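Local coordinates for protein ketosynthase (Streptomyces sp. MSC090213JE08, PDB 6KXE) that probably catalyses the decarboxylative condensation of an acyl chain with malonyl-ACP, giving a 3-oxoacyl-ACP two carbons longer, at residues A[109-114]-A[165-170]; A[68-73]-A[149-154]; A[292-297]-A[385-390]; A[11-16]-A[247-252]; A[48-53]-A[204-209]. All coordinates share one frame; numbering follows the deposited sequence.

Overall arrangement
The five contacts show how one thiolase-like subunit ties distant parts of its chain together. Contact 1 holds the acylated Cys170, and its centre lies about 10 Å from that of the chain. Contact 2 touches it directly, for Ser149 OG lies 2.9 Å from Thr165 OG1, a probable hydrogen bond between helix 147-156 and the core strands. Contact 5 also touches it, through Ala204 beside Asp113, and Phe205 there is about 12 Å from the bound acyl group. Contacts 3 and 4 join other parts of the same large sheet, with nearest atoms about 8 and 10 Å from contact 1. Centres of contacts 4 and 5 are about 41 Å apart, on opposite sides of the chain's centre.

Contact 1. Residues A[109-114]-A[165-170]; sequences VGTTDG and TVTTAC. With PPI (propanoic acid), chain C.
Thr112 and Ala169 meet where two neighbouring parallel strands run out into loops, and the threonine can be followed atom by atom. Its CB rests 3.9 Å from Ala169 CA. One branch, OG1, lies beside the backbone N and hangs over the peptide that follows Ala169, 3.0 Å from Ala169 C; its angle to the carbonyl oxygen is too poor for a hydrogen bond. The other branch, CG2, turns anti to the backbone N and ends 4.0 Å from C3 of the propanoyl group.

Behind this pair the strands are joined in parallel register. Val166 N donates to Val109 O at 2.9 Å, from above the carbonyl plane, and Thr111 N answers with a straighter bond to Val166 O at 3.1 Å. The Thr111 and Thr165 methyls pack obliquely, CG2 to CG2, while Thr111 OG1 faces the other way, accepting from Gly114 N in an ST motif and bonding with Ala197 O.

Cys170 SG is covalently joined to C1 of the propanoyl group at 1.7 Å, and the backbone N of Phe395 is hydrogen-bonded to that group. With His301 and His336 touching Cys170, the site is consistent with the Cys-His-His centre of condensing enzymes of the thiolase fold.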
# COMPACT_ATOMS: atom_id res chain seq x y z
N VAL A 109 5.81 3.04 -3.83
CA VAL A 109 4.81 3.93 -4.48
C VAL A 109 3.50 3.79 -3.72
O VAL A 109 3.00 2.64 -3.58
CB VAL A 109 4.65 3.63 -5.97
CG1 VAL A 109 3.64 4.59 -6.59
CG2 VAL A 109 5.99 3.70 -6.71
N GLY A 110 2.97 4.91 -3.25
CA GLY A 110 1.63 4.96 -2.65
C GLY A 110 0.57 5.13 -3.70
O GLY A 110 0.80 5.90 -4.65
N THR A 111 -0.57 4.46 -3.57
CA THR A 111 -1.71 4.69 -4.50
C THR A 111 -3.04 4.49 -3.75
O THR A 111 -3.15 3.63 -2.84
CB THR A 111 -1.57 3.82 -5.75
OG1 THR A 111 -2.49 4.28 -6.74
CG2 THR A 111 -1.90 2.36 -5.50
N THR A 112 -4.06 5.19 -4.20
CA THR A 112 -5.45 5.01 -3.74
C THR A 112 -6.16 4.04 -4.69
O THR A 112 -6.78 3.09 -4.20
CB THR A 112 -6.20 6.34 -3.67
OG1 THR A 112 -5.59 7.18 -2.69
CG2 THR A 112 -7.67 6.14 -3.32
N ASP A 113 -6.13 4.31 -5.99
CA ASP A 113 -6.98 3.65 -7.01
C ASP A 113 -6.14 2.85 -8.01
O ASP A 113 -6.75 2.03 -8.73
CB ASP A 113 -7.81 4.70 -7.74
CG ASP A 113 -8.79 5.42 -6.85
OD1 ASP A 113 -9.51 4.73 -6.10
OD2 ASP A 113 -8.75 6.66 -6.84
N GLY A 114 -4.83 3.04 -8.05
CA GLY A 114 -3.97 2.41 -9.07
C GLY A 114 -4.62 2.51 -10.44
O GLY A 114 -5.07 3.65 -10.79
N THR A 165 4.23 -1.47 -3.09
CA THR A 165 3.16 -0.49 -3.27
C THR A 165 2.36 -0.39 -1.98
O THR A 165 1.82 -1.41 -1.51
CB THR A 165 2.27 -0.86 -4.45
OG1 THR A 165 3.06 -0.91 -5.65
CG2 THR A 165 1.14 0.14 -4.62
N VAL A 166 2.31 0.80 -1.40
CA VAL A 166 1.55 1.08 -0.15
C VAL A 166 0.15 1.57 -0.53
O VAL A 166 0.04 2.60 -1.19
CB VAL A 166 2.30 2.08 0.73
CG1 VAL A 166 1.45 2.44 1.93
CG2 VAL A 166 3.63 1.50 1.17
N THR A 167 -0.88 0.82 -0.14
CA THR A 167 -2.30 1.10 -0.46
C THR A 167 -2.98 1.63 0.81
O THR A 167 -3.90 0.99 1.31
CB THR A 167 -2.93 -0.14 -1.13
OG1 THR A 167 -2.87 -1.21 -0.19
CG2 THR A 167 -2.20 -0.57 -2.37
N THR A 168 -2.56 2.81 1.28
CA THR A 168 -3.22 3.50 2.42
C THR A 168 -3.90 4.76 1.88
O THR A 168 -3.85 5.83 2.53
CB THR A 168 -2.21 3.77 3.53
OG1 THR A 168 -1.10 4.49 2.97
CG2 THR A 168 -1.71 2.49 4.17
N ALA A 169 -4.46 4.64 0.67
CA ALA A 169 -5.41 5.60 0.08
C ALA A 169 -4.80 7.02 0.15
O ALA A 169 -3.64 7.20 -0.31
CB ALA A 169 -6.70 5.43 0.85
N CYS A 170 -5.50 7.99 0.74
CA CYS A 170 -5.15 9.42 0.62
C CYS A 170 -3.96 9.79 1.49
O CYS A 170 -3.57 10.97 1.44
CB CYS A 170 -6.36 10.28 0.93
SG CYS A 170 -7.66 10.01 -0.30
C1 PPI C . -8.64 8.79 0.45
C2 PPI C . -9.97 8.59 -0.23
C3 PPI C . -10.17 7.14 -0.38
O1 PPI C . -8.47 8.36 1.59

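Contact 2. Residues A[68-73]-A[149-154]; sequences HHVPLD and STVIAR
Arg154 NH2 sits 4.0 Å from both Val70 CG1 and Pro71 CD, and its charge is met by a salt bridge to Asp74, just beyond residues 68-73. No hydrogen bond spans the two segments themselves; between them the contact is van der Waals packing. Val70 does most of this work. Its CG1, anti to the backbone N (chi1 177°), lies over one face of the Arg154 guanidinium, 3.9 Å above the plane and displaced toward the rim. Its CG2 lies against the helix, 3.8 Å from Arg154 CB and equally far from Val151 O.

The arginine reaches this place by a bend at chi3 (54°), which folds its end back toward the loop, across the line of the valine at about a right angle. A looser touch, 4.4 Å between Val70 CG1 and Val151 CG1, extends the apolar patch one turn back. Glu155 of the same helix adds the polar hold, accepting from Val70 N.

Among its neighbours, helix 147-156 is packed between this loop and the core sheet: Val151 also meets Val83 of helix 77-92, whereas Ile152 touches Ile107 and Val109 of strand 105-110.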
# COMPACT_ATOMS: atom_id res chain seq x y z
N HIS A 68 11.84 4.53 -21.34
CA HIS A 68 12.81 4.05 -22.36
C HIS A 68 12.66 2.55 -22.58
O HIS A 68 12.88 2.10 -23.70
CB HIS A 68 14.24 4.39 -21.95
CG HIS A 68 14.48 5.85 -21.96
ND1 HIS A 68 14.94 6.53 -23.10
CD2 HIS A 68 14.28 6.79 -21.01
CE1 HIS A 68 15.02 7.82 -22.82
NE2 HIS A 68 14.61 8.00 -21.55
N HIS A 69 12.46 1.80 -21.52
CA HIS A 69 12.66 0.33 -21.48
C HIS A 69 11.33 -0.41 -21.36
O HIS A 69 11.20 -1.48 -21.97
CB HIS A 69 13.57 -0.01 -20.31
CG HIS A 69 14.92 0.58 -20.44
ND1 HIS A 69 15.59 1.16 -19.39
CD2 HIS A 69 15.76 0.64 -21.50
CE1 HIS A 69 16.79 1.54 -19.79
NE2 HIS A 69 16.89 1.30 -21.09
N VAL A 70 10.42 0.05 -20.53
CA VAL A 70 9.18 -0.71 -20.26
C VAL A 70 8.21 -0.33 -21.37
O VAL A 70 7.93 0.84 -21.55
CB VAL A 70 8.62 -0.36 -18.87
CG1 VAL A 70 7.32 -1.09 -18.63
CG2 VAL A 70 9.64 -0.66 -17.77
N PRO A 71 7.64 -1.29 -22.11
CA PRO A 71 6.60 -0.97 -23.08
C PRO A 71 5.45 -0.23 -22.39
O PRO A 71 5.02 -0.65 -21.29
CB PRO A 71 6.16 -2.36 -23.57
CG PRO A 71 7.34 -3.26 -23.31
CD PRO A 71 7.97 -2.72 -22.06
N LEU A 72 4.89 0.78 -23.05
CA LEU A 72 3.82 1.60 -22.45
C LEU A 72 2.57 0.77 -22.14
O LEU A 72 1.95 1.02 -21.10
CB LEU A 72 3.49 2.79 -23.34
CG LEU A 72 4.62 3.81 -23.44
CD1 LEU A 72 4.22 4.98 -24.34
CD2 LEU A 72 5.03 4.32 -22.06
N ASP A 73 2.25 -0.23 -22.95
CA ASP A 73 1.00 -1.00 -22.73
C ASP A 73 1.22 -2.01 -21.59
O ASP A 73 0.22 -2.65 -21.18
CB ASP A 73 0.47 -1.57 -24.04
CG ASP A 73 1.33 -2.63 -24.70
OD1 ASP A 73 2.21 -3.23 -24.00
OD2 ASP A 73 1.12 -2.84 -25.94
N SER A 149 5.16 -0.33 -8.36
CA SER A 149 6.53 -0.31 -7.80
C SER A 149 7.46 -1.16 -8.66
O SER A 149 8.56 -0.69 -8.95
CB SER A 149 6.47 -0.73 -6.34
OG SER A 149 5.75 0.25 -5.57
N THR A 150 7.04 -2.33 -9.14
CA THR A 150 7.95 -3.22 -9.93
C THR A 150 8.32 -2.57 -11.27
O THR A 150 9.45 -2.78 -11.73
CB THR A 150 7.39 -4.62 -10.16
OG1 THR A 150 6.15 -4.47 -10.85
CG2 THR A 150 7.19 -5.41 -8.89
N VAL A 151 7.43 -1.82 -11.93
CA VAL A 151 7.76 -1.24 -13.27
C VAL A 151 8.85 -0.19 -13.12
O VAL A 151 9.66 -0.06 -14.05
CB VAL A 151 6.54 -0.67 -14.03
CG1 VAL A 151 5.68 -1.79 -14.57
CG2 VAL A 151 5.73 0.35 -13.23
N ILE A 152 8.96 0.50 -11.99
CA ILE A 152 10.07 1.46 -11.80
C ILE A 152 11.38 0.66 -11.78
O ILE A 152 12.38 1.10 -12.42
CB ILE A 152 9.87 2.30 -10.53
CG1 ILE A 152 8.63 3.19 -10.62
CG2 ILE A 152 11.13 3.11 -10.19
CD1 ILE A 152 8.25 3.81 -9.30
N ALA A 153 11.46 -0.42 -10.99
CA ALA A 153 12.66 -1.30 -10.94
C ALA A 153 13.01 -1.78 -12.37
O ALA A 153 14.20 -1.82 -12.74
CB ALA A 153 12.45 -2.48 -10.02
N ARG A 154 12.00 -2.17 -13.16
CA ARG A 154 12.23 -2.61 -14.56
C ARG A 154 12.76 -1.44 -15.38
O ARG A 154 13.73 -1.65 -16.12
CB ARG A 154 10.98 -3.18 -15.23
CG ARG A 154 10.58 -4.54 -14.70
CD ARG A 154 9.26 -5.03 -15.26
NE ARG A 154 9.30 -5.01 -16.72
CZ ARG A 154 8.20 -5.03 -17.48
NH1 ARG A 154 7.01 -5.05 -16.91
NH2 ARG A 154 8.31 -5.00 -18.79

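Contact 3. Residues A[292-297]-A[385-390]; sequences QEEIDF and VRIVQN
Phe297 lays one ring face against Val388, while Val385 meets the same ring at its edge. Val388 CG1 stands 3.8 Å from the ring centroid and 13° off the normal, a CH-pi contact almost centred over the face. Its other methyl, CG2, slides to the rim and touches Phe297 CE1 at 3.6 Å. Near the ring plane, Val385 CG1 closes on that same CE1 carbon. The ring takes this position because CG lies between the backbone N and the carbonyl carbon (chi1 74°), which swings it over toward strand 387-394; Ala352 of helix 341-355 also packs on it.

Phe297 and Val388 lie where strand 297-299 runs parallel to strand 387-394 in the core sheet of the thiolase-like fold, with Val385 just before the latter strand. Gln389 N gives a nearly linear bond to Phe297 O, in the carbonyl plane, and Asp296 N donates to Ile387 O at 2.8 Å.

Asp296 points its carboxylate across at the start of the strand. OD2 takes two backbone donors: Arg386 N at 2.8 Å, from above the carboxylate plane, and Ile387 N at 3.0 Å, on the anti side. The Arg386 side chain leads away to Asp384. Elsewhere in the contact, Ile295 and Ile387 cross at about a right angle, Ile295 CD1 touching Ile387 CG2 at 3.6 Å.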
# COMPACT_ATOMS: atom_id res chain seq x y z
N GLN A 292 7.04 22.05 18.70
CA GLN A 292 5.97 22.78 17.97
C GLN A 292 6.50 24.12 17.49
O GLN A 292 6.22 24.53 16.34
CB GLN A 292 4.77 22.97 18.88
CG GLN A 292 3.87 21.75 19.00
CD GLN A 292 4.22 20.88 20.19
OE1 GLN A 292 5.39 20.73 20.57
NE2 GLN A 292 3.19 20.29 20.78
N GLU A 293 7.23 24.82 18.35
CA GLU A 293 7.68 26.21 18.09
C GLU A 293 8.61 26.28 16.88
O GLU A 293 8.79 27.37 16.34
CB GLU A 293 8.44 26.75 19.32
CG GLU A 293 7.54 26.96 20.53
CD GLU A 293 7.05 25.71 21.27
OE1 GLU A 293 7.68 24.63 21.13
OE2 GLU A 293 6.01 25.82 21.97
N GLU A 294 9.26 25.18 16.49
CA GLU A 294 10.27 25.21 15.40
C GLU A 294 9.62 24.96 14.02
O GLU A 294 10.33 25.09 13.03
CB GLU A 294 11.32 24.12 15.60
CG GLU A 294 12.05 24.22 16.91
CD GLU A 294 13.02 23.07 17.06
OE1 GLU A 294 12.68 22.10 17.77
OE2 GLU A 294 14.07 23.10 16.38
N ILE A 295 8.33 24.64 13.96
CA ILE A 295 7.65 24.36 12.66
C ILE A 295 7.33 25.70 12.02
O ILE A 295 6.59 26.50 12.61
CB ILE A 295 6.42 23.48 12.85
CG1 ILE A 295 6.82 22.15 13.49
CG2 ILE A 295 5.65 23.32 11.55
CD1 ILE A 295 7.80 21.35 12.70
N ASP A 296 7.85 25.92 10.82
CA ASP A 296 7.68 27.19 10.06
C ASP A 296 6.32 27.21 9.36
O ASP A 296 5.73 28.28 9.27
CB ASP A 296 8.87 27.37 9.14
CG ASP A 296 10.11 27.62 9.97
OD1 ASP A 296 10.03 28.49 10.89
OD2 ASP A 296 11.12 26.92 9.76
N PHE A 297 5.86 26.08 8.81
CA PHE A 297 4.46 25.99 8.38
C PHE A 297 4.06 24.52 8.27
O PHE A 297 4.95 23.67 8.32
CB PHE A 297 4.19 26.71 7.05
CG PHE A 297 4.67 26.09 5.77
CD1 PHE A 297 5.96 26.31 5.30
CD2 PHE A 297 3.82 25.32 4.97
CE1 PHE A 297 6.38 25.77 4.09
CE2 PHE A 297 4.23 24.83 3.75
CZ PHE A 297 5.52 25.02 3.32
N VAL A 385 12.14 29.48 5.67
CA VAL A 385 11.48 28.15 5.87
C VAL A 385 12.58 27.14 6.19
O VAL A 385 13.44 26.89 5.32
CB VAL A 385 10.67 27.73 4.64
CG1 VAL A 385 10.01 26.38 4.83
CG2 VAL A 385 9.62 28.78 4.28
N ARG A 386 12.56 26.56 7.38
CA ARG A 386 13.63 25.62 7.79
C ARG A 386 13.05 24.24 8.10
O ARG A 386 13.78 23.29 7.84
CB ARG A 386 14.39 26.18 9.00
CG ARG A 386 15.11 27.48 8.67
CD ARG A 386 15.77 28.02 9.93
NE ARG A 386 16.45 29.25 9.59
CZ ARG A 386 17.60 29.32 8.93
NH1 ARG A 386 18.23 28.21 8.56
NH2 ARG A 386 18.13 30.50 8.65
N ILE A 387 11.88 24.18 8.73
CA ILE A 387 11.24 22.91 9.19
C ILE A 387 9.75 22.99 8.86
O ILE A 387 9.08 23.99 9.20
CB ILE A 387 11.49 22.60 10.67
CG1 ILE A 387 12.97 22.81 11.00
CG2 ILE A 387 11.00 21.18 10.97
CD1 ILE A 387 13.40 22.36 12.36
N VAL A 388 9.26 21.94 8.20
CA VAL A 388 7.91 21.92 7.61
C VAL A 388 7.25 20.58 7.92
O VAL A 388 7.96 19.56 7.90
CB VAL A 388 7.97 22.18 6.10
CG1 VAL A 388 6.57 22.17 5.51
CG2 VAL A 388 8.66 23.48 5.77
N GLN A 389 5.97 20.63 8.26
CA GLN A 389 5.13 19.46 8.55
C GLN A 389 4.20 19.27 7.35
O GLN A 389 3.55 20.24 6.95
CB GLN A 389 4.34 19.71 9.83
CG GLN A 389 3.37 18.61 10.19
CD GLN A 389 2.67 18.98 11.48
OE1 GLN A 389 3.29 19.49 12.42
NE2 GLN A 389 1.37 18.77 11.52
N ASN A 390 4.11 18.04 6.85
CA ASN A 390 3.24 17.66 5.72
C ASN A 390 2.24 16.62 6.23
O ASN A 390 2.66 15.49 6.58
CB ASN A 390 4.06 17.11 4.57
CG ASN A 390 3.24 16.75 3.36
OD1 ASN A 390 2.55 17.62 2.84
ND2 ASN A 390 3.37 15.50 2.88

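Contact 4. Residues A[11-16]-A[247-252]; sequences VLTGFG and LARGAR
Thr13, on strand 10-19, meets Ala251 and Arg252 just after helix 243-248 has been closed by a Schellman motif. Gly250, with its positive phi, is the C-prime residue: its N bonds Leu247 O at 3.0 Å, and Ala251 N reaches back to Ala246 O. The turn sends residues 251 and 252 alongside a strand of the core sheet.

Apolar contact is slight. Thr13 CG2 meets Ala251 CB at 3.9 Å, and the same CB lies 3.4 Å above the Arg249 guanidinium, over its centre, so the alanine methyl touches both, in directions roughly at right angles.

Polar groups cluster on the hydroxyl side. The Arg249 chain is extended from CG to NE and comes at Thr13 from the opposite direction, with OG1 near the plane at the guanidinium edge. NH2 stops 3.8 Å from OG1, which is no direct bond; Glu241 joins them instead, forming a salt bridge with Arg249 NH2 and a hydrogen bond with Thr13 OG1.

One hydrogen bond, side chain to backbone, spans the segments. Bends at chi2 and chi3 curl Arg252 back to the strand, while Asp92 takes its NH1 in a salt bridge. Arg252 NH2 lies 2.8 Å from Thr13 O, with the oxygen near the guanidinium plane, but the N-H...O angle of 120° makes the bond weak.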
# COMPACT_ATOMS: atom_id res chain seq x y z
N VAL A 11 18.51 12.20 3.55
CA VAL A 11 18.33 13.47 2.81
C VAL A 11 17.59 13.20 1.51
O VAL A 11 17.59 12.06 1.05
CB VAL A 11 19.68 14.16 2.57
CG1 VAL A 11 20.24 14.68 3.90
CG2 VAL A 11 20.66 13.26 1.84
N LEU A 12 16.98 14.24 0.99
CA LEU A 12 16.28 14.26 -0.31
C LEU A 12 17.24 14.82 -1.38
O LEU A 12 17.60 16.01 -1.32
CB LEU A 12 15.04 15.13 -0.17
CG LEU A 12 14.00 14.65 0.84
CD1 LEU A 12 12.90 15.68 0.99
CD2 LEU A 12 13.42 13.32 0.42
N THR A 13 17.60 14.00 -2.36
CA THR A 13 18.61 14.39 -3.37
C THR A 13 17.94 14.59 -4.73
O THR A 13 18.61 15.03 -5.64
CB THR A 13 19.74 13.35 -3.45
OG1 THR A 13 19.14 12.08 -3.74
CG2 THR A 13 20.55 13.30 -2.18
N GLY A 14 16.69 14.19 -4.88
CA GLY A 14 16.04 14.17 -6.20
C GLY A 14 14.54 14.29 -6.04
O GLY A 14 14.01 13.60 -5.15
N PHE A 15 13.88 15.09 -6.88
CA PHE A 15 12.42 15.16 -6.99
C PHE A 15 11.99 14.93 -8.44
O PHE A 15 12.55 15.54 -9.37
CB PHE A 15 11.88 16.54 -6.58
CG PHE A 15 12.21 16.98 -5.17
CD1 PHE A 15 12.17 16.10 -4.11
CD2 PHE A 15 12.50 18.31 -4.91
CE1 PHE A 15 12.44 16.52 -2.82
CE2 PHE A 15 12.74 18.74 -3.61
CZ PHE A 15 12.70 17.84 -2.57
N GLY A 16 10.98 14.09 -8.60
CA GLY A 16 10.31 13.85 -9.89
C GLY A 16 8.84 14.18 -9.77
O GLY A 16 8.16 13.65 -8.85
N LEU A 247 26.83 12.56 0.50
CA LEU A 247 28.09 13.35 0.64
C LEU A 247 29.21 12.65 -0.12
O LEU A 247 29.89 13.37 -0.87
CB LEU A 247 28.45 13.54 2.12
CG LEU A 247 27.50 14.43 2.90
CD1 LEU A 247 27.92 14.51 4.37
CD2 LEU A 247 27.38 15.81 2.26
N ALA A 248 29.32 11.31 -0.04
CA ALA A 248 30.41 10.53 -0.69
C ALA A 248 30.39 10.73 -2.21
O ALA A 248 31.49 10.75 -2.79
CB ALA A 248 30.34 9.07 -0.33
N ARG A 249 29.22 10.85 -2.86
CA ARG A 249 29.13 11.03 -4.33
C ARG A 249 28.93 12.50 -4.71
O ARG A 249 28.70 12.75 -5.88
CB ARG A 249 28.01 10.18 -4.92
CG ARG A 249 26.59 10.62 -4.55
CD ARG A 249 25.57 9.61 -5.05
NE ARG A 249 24.23 10.15 -4.94
CZ ARG A 249 23.67 11.00 -5.81
NH1 ARG A 249 24.34 11.42 -6.86
NH2 ARG A 249 22.43 11.44 -5.63
N GLY A 250 28.98 13.43 -3.76
CA GLY A 250 28.82 14.87 -4.03
C GLY A 250 27.42 15.22 -4.51
O GLY A 250 27.29 16.13 -5.35
N ALA A 251 26.38 14.60 -3.95
CA ALA A 251 24.98 14.86 -4.36
C ALA A 251 24.61 16.28 -3.94
O ALA A 251 25.08 16.72 -2.88
CB ALA A 251 24.05 13.86 -3.74
N ARG A 252 23.76 16.94 -4.70
CA ARG A 252 23.10 18.17 -4.23
C ARG A 252 21.90 17.78 -3.35
O ARG A 252 21.05 17.00 -3.82
CB ARG A 252 22.63 19.01 -5.41
CG ARG A 252 21.83 20.22 -4.98
CD ARG A 252 20.32 20.02 -4.98
NE ARG A 252 19.78 19.88 -6.32
CZ ARG A 252 19.43 18.75 -6.93
NH1 ARG A 252 18.92 18.79 -8.14
NH2 ARG A 252 19.56 17.58 -6.32

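Contact 5. Residues A[48-53]-A[204-209]; sequences EGFGQN and AFALFK
Lys209 NZ bridges two oxygens of the 48-53 loop. The firmer bond is to Gln52 OE1, 3.0 Å away, with the amine approaching in the plane of the amide carbonyl. A second, weak one runs to Phe50 O at 3.2 Å, so the ammonium group spans two nearby residues of the loop. Lys209 sends CG away from its own N (chi1 178°) and then turns at chi2 (65°), which brings NZ to the two oxygens. At the other end of the same amide, Gln52 NE2 donates to Thr215 O, so partners on both sides should fix how the amide is turned.

Next to these polar bonds two phenylalanines meet edge-to-face. The edge of Phe205 is presented to the face of Phe50, with centroids 4.7 Å apart and planes at 57°. Phe205 CD2 stands over the centre of the Phe50 ring, 3.5 Å above it, while CE2 leans toward the root of the ring and comes 3.4 Å from Phe50 CG. Ala206 flanks the Phe50 ring at its edge, CB to CE1 at 3.8 Å. Gln52 O approaches the edge of the Phe205 ring in turn, near CZ.

The loop, which leads into strand 54-55, thus lies against one side of helix 202-210. The other protein chain of the assembly borders both: its Pro141 packs on Phe50 and its Phe131 on Ala206.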
# COMPACT_ATOMS: atom_id res chain seq x y z
N GLU A 48 -20.85 12.60 -19.21
CA GLU A 48 -22.32 12.77 -19.36
C GLU A 48 -23.05 12.12 -18.18
O GLU A 48 -22.76 10.92 -17.90
CB GLU A 48 -22.83 12.12 -20.65
CG GLU A 48 -24.35 12.10 -20.75
CD GLU A 48 -24.91 11.33 -21.93
OE1 GLU A 48 -24.18 10.47 -22.49
OE2 GLU A 48 -26.08 11.60 -22.31
N GLY A 49 -23.93 12.86 -17.50
CA GLY A 49 -24.76 12.36 -16.39
C GLY A 49 -24.21 12.73 -15.01
O GLY A 49 -24.97 12.62 -14.05
N PHE A 50 -22.96 13.20 -14.90
CA PHE A 50 -22.38 13.58 -13.58
C PHE A 50 -22.84 14.98 -13.15
O PHE A 50 -22.63 15.34 -11.99
CB PHE A 50 -20.85 13.49 -13.60
CG PHE A 50 -20.31 12.09 -13.49
CD1 PHE A 50 -20.24 11.46 -12.25
CD2 PHE A 50 -19.85 11.41 -14.61
CE1 PHE A 50 -19.77 10.16 -12.16
CE2 PHE A 50 -19.33 10.13 -14.51
CZ PHE A 50 -19.29 9.51 -13.27
N GLY A 51 -23.33 15.78 -14.11
CA GLY A 51 -23.74 17.19 -13.95
C GLY A 51 -22.56 18.12 -13.75
O GLY A 51 -22.75 19.25 -13.36
N GLN A 52 -21.35 17.62 -13.88
CA GLN A 52 -20.13 18.45 -13.81
C GLN A 52 -19.03 17.69 -14.55
O GLN A 52 -19.24 16.52 -14.84
CB GLN A 52 -19.79 18.81 -12.36
CG GLN A 52 -19.53 17.65 -11.42
CD GLN A 52 -19.56 18.08 -9.96
OE1 GLN A 52 -20.56 17.92 -9.28
NE2 GLN A 52 -18.47 18.66 -9.47
N ASN A 53 -17.93 18.36 -14.91
CA ASN A 53 -16.90 17.70 -15.75
C ASN A 53 -15.52 18.34 -15.54
O ASN A 53 -14.76 18.34 -16.53
CB ASN A 53 -17.30 17.73 -17.22
CG ASN A 53 -17.14 19.11 -17.80
OD1 ASN A 53 -17.46 20.10 -17.14
ND2 ASN A 53 -16.53 19.18 -18.98
N ALA A 204 -13.21 7.14 -8.90
CA ALA A 204 -12.94 8.21 -7.91
C ALA A 204 -13.93 9.37 -8.11
O ALA A 204 -14.44 9.92 -7.16
CB ALA A 204 -11.51 8.70 -8.07
N PHE A 205 -14.20 9.73 -9.35
CA PHE A 205 -15.12 10.86 -9.65
C PHE A 205 -16.52 10.50 -9.15
O PHE A 205 -17.14 11.33 -8.47
CB PHE A 205 -15.15 11.09 -11.15
CG PHE A 205 -15.79 12.39 -11.56
CD1 PHE A 205 -15.32 13.58 -11.04
CD2 PHE A 205 -16.77 12.41 -12.53
CE1 PHE A 205 -15.85 14.79 -11.48
CE2 PHE A 205 -17.31 13.62 -12.95
CZ PHE A 205 -16.84 14.80 -12.43
N ALA A 206 -17.00 9.30 -9.45
CA ALA A 206 -18.35 8.83 -9.05
C ALA A 206 -18.39 8.76 -7.53
O ALA A 206 -19.43 9.16 -6.96
CB ALA A 206 -18.72 7.50 -9.67
N LEU A 207 -17.34 8.24 -6.91
CA LEU A 207 -17.29 8.05 -5.43
C LEU A 207 -17.48 9.40 -4.74
O LEU A 207 -18.38 9.51 -3.87
CB LEU A 207 -15.96 7.42 -5.03
CG LEU A 207 -15.83 7.04 -3.54
CD1 LEU A 207 -14.67 6.07 -3.32
CD2 LEU A 207 -15.62 8.26 -2.66
N PHE A 208 -16.66 10.38 -5.09
CA PHE A 208 -16.69 11.71 -4.45
C PHE A 208 -18.01 12.42 -4.75
O PHE A 208 -18.59 13.03 -3.86
CB PHE A 208 -15.43 12.48 -4.79
CG PHE A 208 -14.32 11.93 -3.94
CD1 PHE A 208 -14.40 12.01 -2.55
CD2 PHE A 208 -13.30 11.18 -4.49
CE1 PHE A 208 -13.44 11.43 -1.73
CE2 PHE A 208 -12.30 10.65 -3.68
CZ PHE A 208 -12.39 10.75 -2.31
N LYS A 209 -18.50 12.28 -5.97
CA LYS A 209 -19.82 12.87 -6.33
C LYS A 209 -20.91 12.28 -5.43
O LYS A 209 -21.70 13.06 -4.85
CB LYS A 209 -20.11 12.59 -7.81
CG LYS A 209 -21.45 13.11 -8.28
CD LYS A 209 -21.58 14.59 -8.26
CE LYS A 209 -22.96 14.94 -8.77
NZ LYS A 209 -23.09 16.39 -8.96